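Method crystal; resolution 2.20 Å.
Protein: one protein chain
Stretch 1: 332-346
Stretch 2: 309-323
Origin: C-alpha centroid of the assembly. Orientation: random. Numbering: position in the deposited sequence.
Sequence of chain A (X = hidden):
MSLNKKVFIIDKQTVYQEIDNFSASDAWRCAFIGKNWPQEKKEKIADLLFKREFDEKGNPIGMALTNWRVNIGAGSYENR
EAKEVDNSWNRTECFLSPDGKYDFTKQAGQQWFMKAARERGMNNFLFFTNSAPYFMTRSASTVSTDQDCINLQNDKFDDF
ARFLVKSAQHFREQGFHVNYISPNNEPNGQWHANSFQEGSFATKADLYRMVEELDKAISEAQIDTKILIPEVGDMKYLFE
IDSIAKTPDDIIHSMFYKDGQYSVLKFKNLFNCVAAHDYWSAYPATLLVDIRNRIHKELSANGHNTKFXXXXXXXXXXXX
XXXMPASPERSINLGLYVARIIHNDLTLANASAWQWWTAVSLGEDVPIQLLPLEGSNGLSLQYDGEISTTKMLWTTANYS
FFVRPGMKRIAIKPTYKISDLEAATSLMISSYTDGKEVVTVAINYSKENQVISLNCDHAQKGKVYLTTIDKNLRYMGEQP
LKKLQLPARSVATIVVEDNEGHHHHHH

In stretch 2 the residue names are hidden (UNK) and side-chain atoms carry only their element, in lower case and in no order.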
# COMPACT_ATOMS: atom_id res chain seq x y z
N ILE A 332 14.51 8.73 11.77
CA ILE A 332 13.51 9.77 11.53
C ILE A 332 13.54 10.34 10.08
O ILE A 332 12.53 10.84 9.57
CB ILE A 332 13.57 10.89 12.62
CG1 ILE A 332 12.38 11.84 12.54
CG2 ILE A 332 14.86 11.67 12.54
CD1 ILE A 332 11.04 11.17 12.87
N ASN A 333 14.71 10.30 9.43
CA ASN A 333 14.84 10.72 8.05
C ASN A 333 14.00 9.83 7.14
O ASN A 333 13.34 10.31 6.21
CB ASN A 333 16.29 10.68 7.60
CG ASN A 333 17.14 11.81 8.18
OD1 ASN A 333 16.65 12.81 8.72
ND2 ASN A 333 18.44 11.65 8.05
N LEU A 334 14.05 8.52 7.41
CA LEU A 334 13.26 7.54 6.68
C LEU A 334 11.77 7.76 6.94
O LEU A 334 10.97 7.79 5.99
CB LEU A 334 13.66 6.13 7.06
CG LEU A 334 15.05 5.69 6.58
CD1 LEU A 334 15.45 4.41 7.31
CD2 LEU A 334 15.03 5.50 5.07
N GLY A 335 11.41 7.94 8.22
CA GLY A 335 10.03 8.24 8.58
C GLY A 335 9.45 9.47 7.88
O GLY A 335 8.32 9.45 7.39
N LEU A 336 10.22 10.56 7.85
CA LEU A 336 9.78 11.78 7.16
C LEU A 336 9.82 11.67 5.64
O LEU A 336 8.97 12.23 4.98
CB LEU A 336 10.60 12.99 7.61
CG LEU A 336 10.51 13.45 9.06
CD1 LEU A 336 11.75 14.26 9.38
CD2 LEU A 336 9.26 14.27 9.33
N TYR A 337 10.79 10.94 5.08
CA TYR A 337 10.86 10.71 3.63
C TYR A 337 9.58 10.03 3.12
O TYR A 337 9.03 10.42 2.06
CB TYR A 337 12.08 9.86 3.33
CG TYR A 337 12.36 9.57 1.86
CD1 TYR A 337 11.89 8.41 1.26
CD2 TYR A 337 13.17 10.43 1.09
CE1 TYR A 337 12.16 8.11 -0.05
CE2 TYR A 337 13.48 10.13 -0.24
CZ TYR A 337 12.95 8.97 -0.81
OH TYR A 337 13.23 8.64 -2.13
N VAL A 338 9.11 9.04 3.87
CA VAL A 338 7.94 8.28 3.47
C VAL A 338 6.69 9.07 3.76
O VAL A 338 5.78 9.06 2.97
CB VAL A 338 7.89 6.88 4.13
CG1 VAL A 338 6.65 6.13 3.70
CG2 VAL A 338 9.11 6.07 3.78
N ALA A 339 6.64 9.77 4.90
CA ALA A 339 5.51 10.65 5.18
C ALA A 339 5.30 11.68 4.05
O ALA A 339 4.20 12.10 3.79
CB ALA A 339 5.66 11.33 6.51
N ARG A 340 6.38 12.10 3.40
CA ARG A 340 6.32 13.04 2.27
C ARG A 340 5.70 12.38 1.03
O ARG A 340 4.87 12.99 0.35
CB ARG A 340 7.73 13.57 1.95
CG ARG A 340 7.76 14.44 0.67
CD ARG A 340 9.04 15.22 0.55
NE ARG A 340 10.16 14.35 0.21
CZ ARG A 340 11.36 14.80 -0.11
NH1 ARG A 340 11.59 16.12 -0.12
NH2 ARG A 340 12.32 13.95 -0.43
N ILE A 341 6.08 11.14 0.75
CA ILE A 341 5.40 10.38 -0.28
C ILE A 341 3.91 10.33 0.02
O ILE A 341 3.09 10.60 -0.88
CB ILE A 341 5.92 8.95 -0.45
CG1 ILE A 341 7.40 8.95 -0.80
CG2 ILE A 341 5.14 8.25 -1.57
CD1 ILE A 341 8.09 7.63 -0.54
N ILE A 342 3.55 10.02 1.27
CA ILE A 342 2.15 9.89 1.62
C ILE A 342 1.39 11.20 1.35
O ILE A 342 0.33 11.19 0.68
CB ILE A 342 1.91 9.39 3.07
CG1 ILE A 342 2.40 7.94 3.21
CG2 ILE A 342 0.40 9.49 3.46
CD1 ILE A 342 2.45 7.39 4.66
N HIS A 343 1.92 12.30 1.88
CA HIS A 343 1.26 13.59 1.74
C HIS A 343 1.00 13.97 0.28
O HIS A 343 -0.08 14.41 -0.07
CB HIS A 343 2.10 14.67 2.40
CG HIS A 343 1.62 16.05 2.09
ND1 HIS A 343 0.64 16.68 2.83
CD2 HIS A 343 1.96 16.91 1.10
CE1 HIS A 343 0.41 17.87 2.31
NE2 HIS A 343 1.19 18.03 1.26
N ASN A 344 2.01 13.79 -0.57
CA ASN A 344 1.91 14.13 -1.98
C ASN A 344 0.98 13.19 -2.75
O ASN A 344 0.23 13.63 -3.64
CB ASN A 344 3.31 14.22 -2.60
CG ASN A 344 4.04 15.47 -2.15
OD1 ASN A 344 3.82 16.54 -2.69
ND2 ASN A 344 4.90 15.34 -1.14
N ASP A 345 0.99 11.90 -2.40
CA ASP A 345 -0.00 10.99 -2.95
C ASP A 345 -1.43 11.41 -2.65
O ASP A 345 -2.29 11.41 -3.55
CB ASP A 345 0.25 9.55 -2.51
CG ASP A 345 1.33 8.89 -3.34
OD1 ASP A 345 1.68 9.42 -4.41
OD2 ASP A 345 1.85 7.84 -2.92
N LEU A 346 -1.68 11.76 -1.39
CA LEU A 346 -3.01 12.18 -0.94
C LEU A 346 -3.44 13.55 -1.49
O LEU A 346 -4.59 13.75 -1.80
CB LEU A 346 -3.06 12.22 0.59
CG LEU A 346 -2.96 10.90 1.35
CD1 LEU A 346 -2.86 11.15 2.85
CD2 LEU A 346 -4.12 9.96 1.00
N UNK A 309 -5.05 4.66 -6.34
CA UNK A 309 -4.46 3.99 -5.16
C UNK A 309 -2.95 3.86 -5.36
O UNK A 309 -2.47 3.35 -6.40
c UNK A 309 -7.24 -0.98 -2.79
c UNK A 309 -8.47 -0.58 -2.24
c UNK A 309 -6.42 -0.06 -3.45
c UNK A 309 -7.28 3.47 -4.00
c UNK A 309 -6.34 2.47 -4.20
c UNK A 309 -6.89 1.28 -3.59
n UNK A 309 -8.34 2.97 -3.28
c UNK A 309 -8.13 1.63 -3.02
c UNK A 309 -8.93 0.71 -2.35
c UNK A 309 -5.03 2.58 -4.95
N UNK A 310 -2.19 4.36 -4.38
CA UNK A 310 -0.76 4.06 -4.32
C UNK A 310 -0.70 2.69 -3.60
O UNK A 310 -1.10 2.55 -2.44
c UNK A 310 0.01 5.18 -3.60
N UNK A 311 -0.30 1.65 -4.32
CA UNK A 311 -0.61 0.30 -3.84
C UNK A 311 0.60 -0.54 -3.43
O UNK A 311 0.45 -1.71 -3.07
c UNK A 311 -1.43 -0.46 -4.88
o UNK A 311 -0.71 -0.49 -6.12
N UNK A 312 1.80 0.04 -3.49
CA UNK A 312 3.00 -0.63 -2.99
C UNK A 312 4.14 0.33 -2.89
O UNK A 312 4.40 1.08 -3.81
c UNK A 312 3.42 -1.81 -3.86
c UNK A 312 4.39 -2.78 -3.15
c UNK A 312 5.05 -3.77 -4.07
o UNK A 312 6.29 -3.74 -4.14
o UNK A 312 4.37 -4.58 -4.72
N UNK A 313 4.83 0.32 -1.75
CA UNK A 313 6.10 1.01 -1.59
C UNK A 313 6.93 0.40 -0.45
O UNK A 313 6.38 -0.08 0.54
o UNK A 313 10.92 5.13 -0.85
c UNK A 313 9.71 4.49 -0.97
c UNK A 313 9.27 4.03 -2.24
c UNK A 313 7.71 3.67 0.06
c UNK A 313 5.91 2.50 -1.30
c UNK A 313 8.05 3.40 -2.33
c UNK A 313 8.92 4.31 0.17
c UNK A 313 7.23 3.23 -1.19
N UNK A 314 8.25 0.45 -0.61
CA UNK A 314 9.21 0.31 0.51
C UNK A 314 10.49 1.05 0.11
O UNK A 314 10.68 1.35 -1.08
s UNK A 314 10.32 -2.06 -0.44
c UNK A 314 9.49 -1.15 0.84
N UNK A 315 11.36 1.35 1.09
CA UNK A 315 12.65 1.99 0.81
C UNK A 315 13.50 1.05 -0.01
O UNK A 315 13.90 -0.02 0.45
c UNK A 315 13.44 2.38 2.08
c UNK A 315 12.18 4.58 2.54
c UNK A 315 14.74 3.10 1.69
c UNK A 315 12.60 3.21 3.04
N UNK A 316 13.76 1.46 -1.24
CA UNK A 316 14.47 0.64 -2.21
C UNK A 316 15.55 1.49 -2.85
O UNK A 316 16.63 1.00 -3.13
c UNK A 316 13.50 0.18 -3.28
c UNK A 316 12.49 -1.46 -4.81
c UNK A 316 13.66 -1.21 -3.87
c UNK A 316 13.71 -2.26 -2.76
N UNK A 317 15.24 2.76 -3.06
CA UNK A 317 16.18 3.68 -3.68
C UNK A 317 17.24 4.16 -2.71
O UNK A 317 17.16 3.95 -1.50
c UNK A 317 13.40 5.46 -2.94
c UNK A 317 14.84 5.81 -3.26
c UNK A 317 15.46 4.88 -4.29
o UNK A 317 12.63 6.42 -2.72
o UNK A 317 13.02 4.26 -2.93
N UNK A 318 18.22 4.85 -3.29
CA UNK A 318 19.36 5.37 -2.56
C UNK A 318 19.51 6.83 -2.95
O UNK A 318 19.36 7.19 -4.11
c UNK A 318 20.62 4.60 -2.91
c UNK A 318 20.60 3.13 -2.54
c UNK A 318 22.01 2.57 -2.62
c UNK A 318 22.06 1.09 -2.31
n UNK A 318 22.59 0.83 -0.94
N UNK A 319 19.78 7.66 -1.95
CA UNK A 319 19.98 9.09 -2.13
C UNK A 319 20.49 9.71 -0.82
O UNK A 319 20.42 9.09 0.24
n UNK A 319 16.41 9.16 -2.20
o UNK A 319 17.58 10.12 -0.53
c UNK A 319 18.71 9.79 -2.66
c UNK A 319 17.52 9.70 -1.70
N UNK A 320 21.01 10.94 -0.92
CA UNK A 320 21.60 11.64 0.23
C UNK A 320 20.67 11.82 1.43
O UNK A 320 21.14 11.97 2.55
c UNK A 320 22.13 13.02 -0.20
c UNK A 320 21.10 13.86 -0.96
c UNK A 320 21.39 15.36 -0.91
o UNK A 320 21.64 15.92 0.19
o UNK A 320 21.36 15.98 -2.00
N UNK A 321 19.36 11.83 1.20
CA UNK A 321 18.41 12.04 2.29
C UNK A 321 18.26 10.84 3.23
O UNK A 321 18.03 11.01 4.43
c UNK A 321 17.05 12.44 1.74
o UNK A 321 14.99 14.70 2.11
c UNK A 321 17.01 13.85 1.20
c UNK A 321 15.59 14.35 1.07
o UNK A 321 15.08 14.37 -0.07
N UNK A 322 18.44 9.63 2.70
CA UNK A 322 18.09 8.40 3.40
C UNK A 322 19.20 7.35 3.44
O UNK A 322 19.06 6.33 4.13
c UNK A 322 15.99 6.48 0.72
c UNK A 322 16.97 7.47 1.29
c UNK A 322 15.56 8.57 3.10
c UNK A 322 16.80 7.74 2.80
N UNK A 323 20.27 7.57 2.68
CA UNK A 323 21.38 6.61 2.59
C UNK A 323 22.59 7.00 3.49
O UNK A 323 23.29 7.99 3.24
c UNK A 323 22.88 5.33 0.98
c UNK A 323 21.74 6.33 1.12
o UNK A 323 20.58 5.78 0.49

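Position 309 carries one carbon followed by fused five- and six-membered rings holding eight carbons and a nitrogen, all out of reach of the helix 332-346. Only tryptophan has this indole, so it is W309. Position 310 has a single side-chain carbon, CB, pointing toward the helix and lying 3.3 Å from D345 OD2; one carbon means alanine, A310. Position 311, one carbon then one oxygen, touches nothing on the helix and is serine, S311. At 312 three carbons run in line and the third bears two oxygens: a carboxylate of glutamate length, E312, also out of reach.

Position 313 shows one carbon, then a six-carbon ring bearing an oxygen, pointing toward the helix with I341 over one face and V338 at the edge: tyrosine. I341 CD1 is 3.8 Å from the Y313 ring centroid, a CH-pi contact, and V338 CG2 is 4.0 Å from Y313 CE2. Position 314 has one carbon and a sulfur and points away, giving cysteine, C314.

At 315 four carbons fork at the first, with one arm two carbons long, and lie against L334, Y337 and V338: isoleucine. I315 CD1 sits 3.6 Å from V338 CG2, and I315 CG1 is 3.9 Å from L334 CD2, so this side chain packs against L334 and V338, one turn apart, and also reaches Y337, where I315 CD1 lies 4.0 Å from Y337 CD1. Position 316 also has four carbons, but forked at the second, hence leucine; L316 is exposed and makes no contact.

Position 317 has three carbons, the third with two oxygens, one of them very close to the Y337 hydroxyl. This is glutamate: Y337 OH donates to E317 OE2 across a very short 2.4 Å, and Y313 OH donates to the same E317 OE2 at 2.8 Å. Position 318, four carbons in a row ending in nitrogen, is lysine; K318 points away. At 319 two carbons end in one oxygen and one nitrogen, the nitrogen close to the Y337 hydroxyl: the amide of asparagine. N319 ND2 gives a weak hydrogen bond to Y337 OH at 3.2 Å.

Position 320 has a three-carbon chain with a terminal carboxylate and no contact: E320. Position 321 has the same atoms, but starts sideways and brings its end nearer the helix, one oxygen close to R340 NH2. It is glutamate, and E321 OE1 forms a salt bridge with R340 NH2 at 2.8 Å. Position 322, four carbons forked at the first with one two-carbon arm, lies over a face of the Y337 ring and against L334; it is isoleucine. I322 CG2 is 3.9 Å from the Y337 ring centroid, while I322 CB is 3.6 Å from L334 CD2. Position 323, one carbon carrying an oxygen and a carbon, is threonine; T323 points away.

The contact is built around Y337. Its ring is packed by I322 over one face, while its hydroxyl both donates to E317 and accepts from N319. L334, V338 and I341 extend the apolar surface along the helix, and R340 adds a charged pair. The rule to read is an aromatic ring set among aliphatic groups, with its polar tip paired.

Stretch 2 309-323: WASEYCILEKNEEIT
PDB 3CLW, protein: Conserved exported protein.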